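Local coordinates for CT021 (Chlamydia trachomatis serovar L2, PDB 6UXD), which is of unknown function, though its sequence family falls in the same clan as the lipoprotein-handling proteins LolA and LolB, at residues G19-L24 and K30-I35; L81-I84 and L89-F92; F183-S188 and I201-Q206. All coordinates share one frame; numbering follows the deposited sequence.

Interaction 1 of 3, residues G19-L24 and K30-I35; sequences GDYAVL and KFFFLI
Y21 to L24 pair with F31 to L34 as the two arms of an antiparallel beta hairpin, built from strands 21-26 and 29-38. The axes of the two segments approach to 4.7 Å and run antiparallel, at 169°.

Six backbone hydrogen bonds join the arms. A22 and F33 form one hydrogen-bonded pair, L24 and F31 the next. I35 N gives an almost linear bond to D20 O. G19 N reaches I35 O at 2.9 Å, which carries the pairing into the loop that leads into strand 21-26. G19 has a positive phi, a conformation in which a side chain would press on the preceding carbonyl oxygen. CA-H...O contacts add to the grip, as from V23 CA to F31 O.

The side chains divide between two faces. Y21, V23, F32 and L34 share one. The rings of Y21 and F32 are almost parallel, with planes at 9°, but are offset along their planes, and little of one ring lies over the other. Their nearest atoms are Y21 CD1 and F32 CZ, at 3.7 Å. The Y21 hydroxyl is hydrogen-bonded to E202 on the neighbouring strand 196-204. L34 CD1 packs beside D20 O. Residues of helix 66-69 cover part of this face: W66 touches V23 and K67 touches Y21.

A22, L24, F31 and F33 lie on the other face. L24 and F33 meet at about a right angle, through CD2 and CE1. F183 also packs on A22 and F33 here.

F32 has CG anti to its backbone N (chi1 -169°), and its ring swings back toward strand 21-26. The ring atom F32 CD2 then comes within 3.4 Å of the V23 methyl CG2.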
loop_
_atom_site.group_PDB
_atom_site.type_symbol
_atom_site.label_atom_id
_atom_site.label_comp_id
_atom_site.label_asym_id
_atom_site.label_seq_id
_atom_site.Cartn_x
_atom_site.Cartn_y
_atom_site.Cartn_z
ATOM N N GLY A 19 7.312 5.841 10.088
ATOM C CA GLY A 19 8.432 5.027 9.715
ATOM C C GLY A 19 8.068 3.652 9.171
ATOM O O GLY A 19 8.921 2.998 8.575
ATOM N N ASP A 20 6.838 3.188 9.387
ATOM C CA ASP A 20 6.396 1.926 8.809
ATOM C C ASP A 20 6.271 2.050 7.297
ATOM O O ASP A 20 5.789 3.062 6.785
ATOM C CB ASP A 20 5.058 1.503 9.398
ATOM C CG ASP A 20 5.173 1.071 10.833
ATOM O OD1 ASP A 20 6.318 1.024 11.326
ATOM O OD2 ASP A 20 4.130 0.801 11.466
ATOM N N TYR A 21 6.716 1.015 6.574
ATOM C CA TYR A 21 6.710 1.059 5.123
ATOM C C TYR A 21 6.400 -0.325 4.567
ATOM O O TYR A 21 6.433 -1.330 5.283
ATOM C CB TYR A 21 8.027 1.576 4.569
ATOM C CG TYR A 21 9.128 0.549 4.585
ATOM C CD1 TYR A 21 9.432 -0.198 3.457
ATOM C CD2 TYR A 21 9.847 0.322 5.734
ATOM C CE1 TYR A 21 10.453 -1.156 3.492
ATOM C CE2 TYR A 21 10.836 -0.608 5.782
ATOM C CZ TYR A 21 11.149 -1.345 4.665
ATOM O OH TYR A 21 12.164 -2.273 4.740
ATOM N N ALA A 22 6.064 -0.361 3.277
ATOM C CA ALA A 22 5.889 -1.623 2.560
ATOM C C ALA A 22 6.023 -1.383 1.060
ATOM O O ALA A 22 5.696 -0.304 0.556
ATOM C CB ALA A 22 4.538 -2.250 2.899
ATOM N N VAL A 23 6.533 -2.392 0.351
ATOM C CA VAL A 23 6.748 -2.322 -1.094
ATOM C C VAL A 23 5.842 -3.363 -1.732
ATOM O O VAL A 23 5.946 -4.560 -1.434
ATOM C CB VAL A 23 8.218 -2.549 -1.484
ATOM C CG1 VAL A 23 8.406 -2.464 -2.993
ATOM C CG2 VAL A 23 9.125 -1.523 -0.791
ATOM N N LEU A 24 4.936 -2.914 -2.578
ATOM C CA LEU A 24 3.946 -3.788 -3.176
ATOM C C LEU A 24 4.239 -3.900 -4.661
ATOM O O LEU A 24 4.741 -2.957 -5.277
ATOM C CB LEU A 24 2.524 -3.260 -2.932
ATOM C CG LEU A 24 1.842 -3.684 -1.627
ATOM C CD1 LEU A 24 2.632 -3.287 -0.408
ATOM C CD2 LEU A 24 0.438 -3.104 -1.526
ATOM N N LYS A 30 5.925 -1.314 -9.158
ATOM C CA LYS A 30 6.352 -1.353 -7.764
ATOM C C LYS A 30 5.924 -0.065 -7.081
ATOM O O LYS A 30 6.197 1.022 -7.595
ATOM C CB LYS A 30 7.876 -1.506 -7.643
ATOM C CG LYS A 30 8.440 -2.722 -8.350
ATOM C CD LYS A 30 8.372 -3.973 -7.508
ATOM C CE LYS A 30 8.942 -5.157 -8.297
ATOM N NZ LYS A 30 7.968 -5.641 -9.338
ATOM N N PHE A 31 5.287 -0.188 -5.914
ATOM C CA PHE A 31 4.787 0.953 -5.153
ATOM C C PHE A 31 5.375 0.942 -3.746
ATOM O O PHE A 31 5.260 -0.056 -3.026
ATOM C CB PHE A 31 3.260 0.912 -5.106
ATOM C CG PHE A 31 2.630 0.801 -6.462
ATOM C CD1 PHE A 31 2.141 -0.409 -6.917
ATOM C CD2 PHE A 31 2.573 1.902 -7.305
ATOM C CE1 PHE A 31 1.581 -0.519 -8.186
ATOM C CE2 PHE A 31 2.010 1.800 -8.568
ATOM C CZ PHE A 31 1.517 0.586 -9.008
ATOM N N PHE A 32 5.990 2.051 -3.343
ATOM C CA PHE A 32 6.599 2.184 -2.024
ATOM C C PHE A 32 5.695 3.046 -1.151
ATOM O O PHE A 32 5.519 4.235 -1.428
ATOM C CB PHE A 32 7.989 2.800 -2.164
ATOM C CG PHE A 32 8.826 2.756 -0.907
ATOM C CD1 PHE A 32 8.618 3.660 0.117
ATOM C CD2 PHE A 32 9.859 1.840 -0.779
ATOM C CE1 PHE A 32 9.393 3.627 1.258
ATOM C CE2 PHE A 32 10.639 1.809 0.360
ATOM C CZ PHE A 32 10.412 2.699 1.376
ATOM N N PHE A 33 5.126 2.444 -0.101
ATOM C CA PHE A 33 4.233 3.119 0.828
ATOM C C PHE A 33 4.977 3.432 2.118
ATOM O O PHE A 33 5.638 2.558 2.680
ATOM C CB PHE A 33 3.015 2.261 1.172
ATOM C CG PHE A 33 2.086 2.017 0.016
ATOM C CD1 PHE A 33 2.421 1.112 -0.981
ATOM C CD2 PHE A 33 0.870 2.671 -0.054
ATOM C CE1 PHE A 33 1.561 0.881 -2.043
ATOM C CE2 PHE A 33 0.013 2.451 -1.105
ATOM C CZ PHE A 33 0.356 1.549 -2.100
ATOM N N LEU A 34 4.835 4.663 2.606
ATOM C CA LEU A 34 5.536 5.112 3.804
ATOM C C LEU A 34 4.591 5.914 4.684
ATOM O O LEU A 34 3.939 6.842 4.202
ATOM C CB LEU A 34 6.750 5.968 3.445
ATOM C CG LEU A 34 7.429 6.714 4.603
ATOM C CD1 LEU A 34 7.935 5.740 5.657
ATOM C CD2 LEU A 34 8.579 7.590 4.101
ATOM N N ILE A 35 4.515 5.554 5.963
ATOM C CA ILE A 35 3.750 6.312 6.942
ATOM C C ILE A 35 4.662 7.411 7.472
ATOM O O ILE A 35 5.701 7.120 8.072
ATOM C CB ILE A 35 3.271 5.416 8.097
ATOM C CG1 ILE A 35 2.454 4.220 7.601
ATOM C CG2 ILE A 35 2.558 6.271 9.132
ATOM C CD1 ILE A 35 1.187 4.564 6.840
#

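Interaction 2 of 3, residues L81-I84 and L89-F92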
loop_
_atom_site.group_PDB
_atom_site.type_symbol
_atom_site.label_atom_id
_atom_site.label_comp_id
_atom_site.label_asym_id
_atom_site.label_seq_id
_atom_site.Cartn_x
_atom_site.Cartn_y
_atom_site.Cartn_z
ATOM N N LEU A 81 1.035 12.025 -1.942
ATOM C CA LEU A 81 0.998 12.214 -0.503
ATOM C C LEU A 81 -0.466 12.247 -0.114
ATOM O O LEU A 81 -1.242 13.027 -0.676
ATOM C CB LEU A 81 1.732 13.493 -0.098
ATOM C CG LEU A 81 1.771 13.801 1.397
ATOM C CD1 LEU A 81 2.490 12.676 2.153
ATOM C CD2 LEU A 81 2.429 15.164 1.670
ATOM N N LEU A 82 -0.850 11.383 0.817
ATOM C CA LEU A 82 -2.228 11.257 1.260
ATOM C C LEU A 82 -2.338 11.783 2.675
ATOM O O LEU A 82 -1.559 11.386 3.548
ATOM C CB LEU A 82 -2.710 9.805 1.243
ATOM C CG LEU A 82 -3.159 9.208 -0.082
ATOM C CD1 LEU A 82 -2.086 9.286 -1.121
ATOM C CD2 LEU A 82 -3.576 7.762 0.150
ATOM N N ARG A 83 -3.309 12.642 2.902
ATOM C CA ARG A 83 -3.664 13.077 4.245
ATOM C C ARG A 83 -4.992 12.416 4.588
ATOM O O ARG A 83 -6.020 12.717 3.967
ATOM C CB ARG A 83 -3.764 14.600 4.326
ATOM C CG ARG A 83 -3.909 15.108 5.741
ATOM C CD ARG A 83 -4.352 16.562 5.765
ATOM N NE ARG A 83 -4.390 17.052 7.137
ATOM C CZ ARG A 83 -5.468 17.063 7.921
ATOM N NH1 ARG A 83 -6.645 16.628 7.484
ATOM N NH2 ARG A 83 -5.364 17.534 9.156
ATOM N N ILE A 84 -4.971 11.531 5.584
ATOM C CA ILE A 84 -6.124 10.719 5.962
ATOM C C ILE A 84 -6.622 11.224 7.306
ATOM O O ILE A 84 -5.845 11.314 8.263
ATOM C CB ILE A 84 -5.763 9.220 6.028
ATOM C CG1 ILE A 84 -5.243 8.738 4.673
ATOM C CG2 ILE A 84 -6.985 8.393 6.452
ATOM C CD1 ILE A 84 -4.505 7.402 4.697
ATOM N N LEU A 89 -10.601 12.531 2.108
ATOM C CA LEU A 89 -9.204 12.326 1.763
ATOM C C LEU A 89 -8.678 13.497 0.944
ATOM O O LEU A 89 -9.346 13.997 0.037
ATOM C CB LEU A 89 -9.052 11.030 0.972
ATOM C CG LEU A 89 -7.605 10.681 0.611
ATOM C CD1 LEU A 89 -6.875 10.219 1.870
ATOM C CD2 LEU A 89 -7.537 9.626 -0.492
ATOM N N MET A 90 -7.468 13.932 1.261
ATOM C CA MET A 90 -6.786 14.949 0.482
ATOM C C MET A 90 -5.496 14.359 -0.055
ATOM O O MET A 90 -4.736 13.730 0.690
ATOM C CB MET A 90 -6.524 16.200 1.328
ATOM C CG MET A 90 -5.680 17.245 0.619
ATOM S SD MET A 90 -5.700 18.862 1.448
ATOM C CE MET A 90 -5.893 18.397 3.140
ATOM N N ILE A 91 -5.267 14.540 -1.354
ATOM C CA ILE A 91 -4.124 13.976 -2.043
ATOM C C ILE A 91 -3.295 15.111 -2.616
ATOM O O ILE A 91 -3.839 16.089 -3.134
ATOM C CB ILE A 91 -4.550 13.020 -3.176
ATOM C CG1 ILE A 91 -5.421 11.893 -2.627
ATOM C CG2 ILE A 91 -3.337 12.475 -3.882
ATOM C CD1 ILE A 91 -5.803 10.884 -3.698
ATOM N N PHE A 92 -1.981 14.947 -2.566
ATOM C CA PHE A 92 -1.047 15.861 -3.194
ATOM C C PHE A 92 -0.152 15.061 -4.120
ATOM O O PHE A 92 0.092 13.873 -3.889
ATOM C CB PHE A 92 -0.179 16.578 -2.170
ATOM C CG PHE A 92 -0.943 17.275 -1.094
ATOM C CD1 PHE A 92 -1.468 16.571 -0.016
ATOM C CD2 PHE A 92 -1.109 18.652 -1.129
ATOM C CE1 PHE A 92 -2.159 17.218 0.989
ATOM C CE2 PHE A 92 -1.789 19.301 -0.120
ATOM C CZ PHE A 92 -2.321 18.583 0.943
#
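R83 and M90 are joined by a short, straight backbone bond, R83 N to M90 O at 2.8 Å. The return bond, M90 N to R83 O, is weak at 3.3 Å, although it is equally straight. L81 and F92 form the other hydrogen-bonded pair. L81 N to F92 O and F92 N to L81 O are both 2.8 Å. Between these pairs, I91 CA makes a CA-H...O contact with L81 O.

The R83 side chain is extended from CG to NE, and its guanidinium forms a salt bridge with E41. M90 crosses this chain obliquely and lays its methyl CE against R83 CD, at 3.6 Å. On the same face, F92 turns its ring edge to L81 O, and W99 packs on both L81 and F92.

L82 and I91 point to the other face, where F111 of helix 108-116 touches both. With chi1 at -177°, L89 carries its branch away from its own amide and brings CD1 to the facing strand. There L89 CD1 lies 3.4 Å from R83 O. L89 CD1 also meets I84 CG1 at 3.6 Å, with the two side chains side by side and pointing the same way.

This is an antiparallel beta hairpin of strands 79-84 and 90-95, with helix 108-116 packed on one face.

Interaction 3 of 3, residues F183-S188 and I201-Q206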
loop_
_atom_site.group_PDB
_atom_site.type_symbol
_atom_site.label_atom_id
_atom_site.label_comp_id
_atom_site.label_asym_id
_atom_site.label_seq_id
_atom_site.Cartn_x
_atom_site.Cartn_y
_atom_site.Cartn_z
ATOM N N PHE A 183 0.617 -3.341 7.095
ATOM C CA PHE A 183 0.371 -3.450 5.664
ATOM C C PHE A 183 0.052 -4.884 5.247
ATOM O O PHE A 183 0.479 -5.846 5.892
ATOM C CB PHE A 183 1.571 -2.974 4.873
ATOM C CG PHE A 183 1.784 -1.498 4.916
ATOM C CD1 PHE A 183 1.083 -0.668 4.066
ATOM C CD2 PHE A 183 2.710 -0.946 5.776
ATOM C CE1 PHE A 183 1.298 0.691 4.072
ATOM C CE2 PHE A 183 2.934 0.403 5.797
ATOM C CZ PHE A 183 2.217 1.239 4.939
ATOM N N PRO A 184 -0.682 -5.050 4.157
ATOM C CA PRO A 184 -1.029 -6.398 3.713
ATOM C C PRO A 184 0.197 -7.174 3.252
ATOM O O PRO A 184 1.192 -6.604 2.798
ATOM C CB PRO A 184 -2.006 -6.151 2.558
ATOM C CG PRO A 184 -1.704 -4.773 2.092
ATOM C CD PRO A 184 -1.248 -4.007 3.284
ATOM N N LEU A 185 0.121 -8.496 3.414
ATOM C CA LEU A 185 1.144 -9.405 2.888
ATOM C C LEU A 185 0.888 -9.806 1.447
ATOM O O LEU A 185 1.832 -10.140 0.718
ATOM C CB LEU A 185 1.195 -10.682 3.724
ATOM C CG LEU A 185 1.528 -10.527 5.201
ATOM C CD1 LEU A 185 1.250 -11.829 5.938
ATOM C CD2 LEU A 185 2.979 -10.097 5.341
ATOM N N TRP A 186 -0.371 -9.793 1.032
ATOM C CA TRP A 186 -0.787 -10.447 -0.202
ATOM C C TRP A 186 -2.232 -10.053 -0.483
ATOM O O TRP A 186 -3.071 -10.092 0.419
ATOM C CB TRP A 186 -0.642 -11.950 -0.040
ATOM C CG TRP A 186 -0.904 -12.817 -1.234
ATOM C CD1 TRP A 186 -2.100 -13.334 -1.639
ATOM C CD2 TRP A 186 0.080 -13.326 -2.126
ATOM N NE1 TRP A 186 -1.914 -14.137 -2.746
ATOM C CE2 TRP A 186 -0.583 -14.133 -3.071
ATOM C CE3 TRP A 186 1.463 -13.155 -2.236
ATOM C CZ2 TRP A 186 0.093 -14.775 -4.106
ATOM C CZ3 TRP A 186 2.127 -13.783 -3.262
ATOM C CH2 TRP A 186 1.451 -14.588 -4.181
ATOM N N THR A 187 -2.524 -9.651 -1.711
ATOM C CA THR A 187 -3.881 -9.285 -2.098
ATOM C C THR A 187 -4.241 -9.965 -3.408
ATOM O O THR A 187 -3.488 -9.886 -4.381
ATOM C CB THR A 187 -4.006 -7.766 -2.224
ATOM O OG1 THR A 187 -3.606 -7.167 -0.986
ATOM C CG2 THR A 187 -5.445 -7.366 -2.546
ATOM N N SER A 188 -5.390 -10.632 -3.427
ATOM C CA SER A 188 -5.870 -11.354 -4.591
ATOM C C SER A 188 -7.257 -10.834 -4.933
ATOM O O SER A 188 -8.127 -10.774 -4.061
ATOM C CB SER A 188 -5.896 -12.863 -4.308
ATOM O OG SER A 188 -6.518 -13.587 -5.354
ATOM N N ILE A 201 6.557 -7.350 -1.249
ATOM C CA ILE A 201 7.882 -7.954 -1.340
ATOM C C ILE A 201 8.811 -7.476 -0.239
ATOM O O ILE A 201 9.815 -8.150 0.036
ATOM C CB ILE A 201 8.504 -7.710 -2.727
ATOM C CG1 ILE A 201 8.735 -6.213 -2.992
ATOM C CG2 ILE A 201 7.598 -8.287 -3.783
ATOM C CD1 ILE A 201 9.317 -5.910 -4.389
ATOM N N GLU A 202 8.495 -6.363 0.424
ATOM C CA GLU A 202 9.282 -5.905 1.557
ATOM C C GLU A 202 8.387 -5.074 2.455
ATOM O O GLU A 202 7.516 -4.358 1.961
ATOM C CB GLU A 202 10.492 -5.085 1.105
ATOM C CG GLU A 202 11.485 -4.782 2.230
ATOM C CD GLU A 202 12.721 -4.016 1.759
ATOM O OE1 GLU A 202 13.403 -4.509 0.845
ATOM O OE2 GLU A 202 13.000 -2.910 2.299
ATOM N N MET A 203 8.554 -5.222 3.768
ATOM C CA MET A 203 7.924 -4.305 4.708
ATOM C C MET A 203 8.837 -4.172 5.916
ATOM O O MET A 203 9.690 -5.029 6.177
ATOM C CB MET A 203 6.511 -4.766 5.126
ATOM C CG MET A 203 6.470 -6.142 5.714
ATOM S SD MET A 203 4.867 -6.765 6.254
ATOM C CE MET A 203 3.836 -6.704 4.778
ATOM N N GLY A 204 8.661 -3.075 6.644
ATOM C CA GLY A 204 9.444 -2.852 7.835
ATOM C C GLY A 204 9.118 -1.580 8.600
ATOM O O GLY A 204 7.982 -1.079 8.589
ATOM N N HIS A 205 10.128 -1.088 9.312
ATOM C CA HIS A 205 9.970 -0.011 10.271
ATOM C C HIS A 205 11.158 0.930 10.165
ATOM O O HIS A 205 12.204 0.582 9.602
ATOM C CB HIS A 205 9.874 -0.548 11.698
ATOM C CG HIS A 205 8.927 -1.694 11.855
ATOM N ND1 HIS A 205 7.564 -1.559 11.710
ATOM C CD2 HIS A 205 9.146 -2.998 12.155
ATOM C CE1 HIS A 205 6.981 -2.724 11.925
ATOM N NE2 HIS A 205 7.918 -3.615 12.192
ATOM N N GLN A 206 10.976 2.131 10.727
ATOM C CA GLN A 206 12.040 3.122 10.885
ATOM C C GLN A 206 12.561 3.609 9.547
ATOM O O GLN A 206 13.745 3.896 9.411
ATOM C CB GLN A 206 13.213 2.576 11.706
ATOM C CG GLN A 206 12.843 2.094 13.095
ATOM C CD GLN A 206 13.988 1.350 13.782
ATOM O OE1 GLN A 206 14.420 1.729 14.877
ATOM N NE2 GLN A 206 14.475 0.274 13.142
#
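M203 and L185 meet through the ends of their side chains, which cross at about a right angle. M203 CE lies 3.5 Å from L185 CD2, and the sulfur SD is a little farther from the same methyl, at 3.9 Å.

The M203 torsions set up this reach. CG sits between the backbone N and the carbonyl carbon (chi1 56°), and the chain then runs straight through chi2. A bend at chi3 (58°) turns the terminal methyl among F183, P184 and L185. CE is 3.3 Å from P184 O and 3.6 Å from F183 O, so it packs against backbone oxygens as well as carbon. It also faces F183 CB, more loosely, at 4.4 Å.

L185 carries CG anti to its carbonyl carbon (chi1 -60°), and the branch then continues extended through chi2. Its CB does not point straight at M203, but the branched end comes nearer.

The backbones stay well apart here, the CA atoms of F183 and M203 being 7.7 Å from each other. P184 O is hydrogen-bonded to the hydroxyl of T200 on strand 196-204. A22 of strand 21-26 touches both F183 and M203, which places the contact beside the first hairpin.

Strands 186-189 and 196-204 form an antiparallel beta hairpin. At its F183-L185 end, the M203 side chain spans the gap from strand 196-204 by van der Waals packing against L185 and the backbone oxygens of F183 and P184.

Along the chain the three contacts follow in series, and none encloses or crosses another. Interaction 1 closes the tight turn between strands 21-26 and 29-38. Interaction 2 closes the hairpin of strands 79-84 and 90-95. Strand 43-50 pairs with both strand 29-38 and strand 79-84, and so connects these two contacts. Centres of interactions 1 and 2 are about 15 Å apart, and they do not touch. Interaction 3 closes the late hairpin of strands 186-189 and 196-204. Strand 196-204 returns beside strand 21-26, so interactions 1 and 3 are in direct contact: V23 N probably hydrogen-bonds to E202 O. The C-terminal part of the chain is thereby tied to its first hairpin.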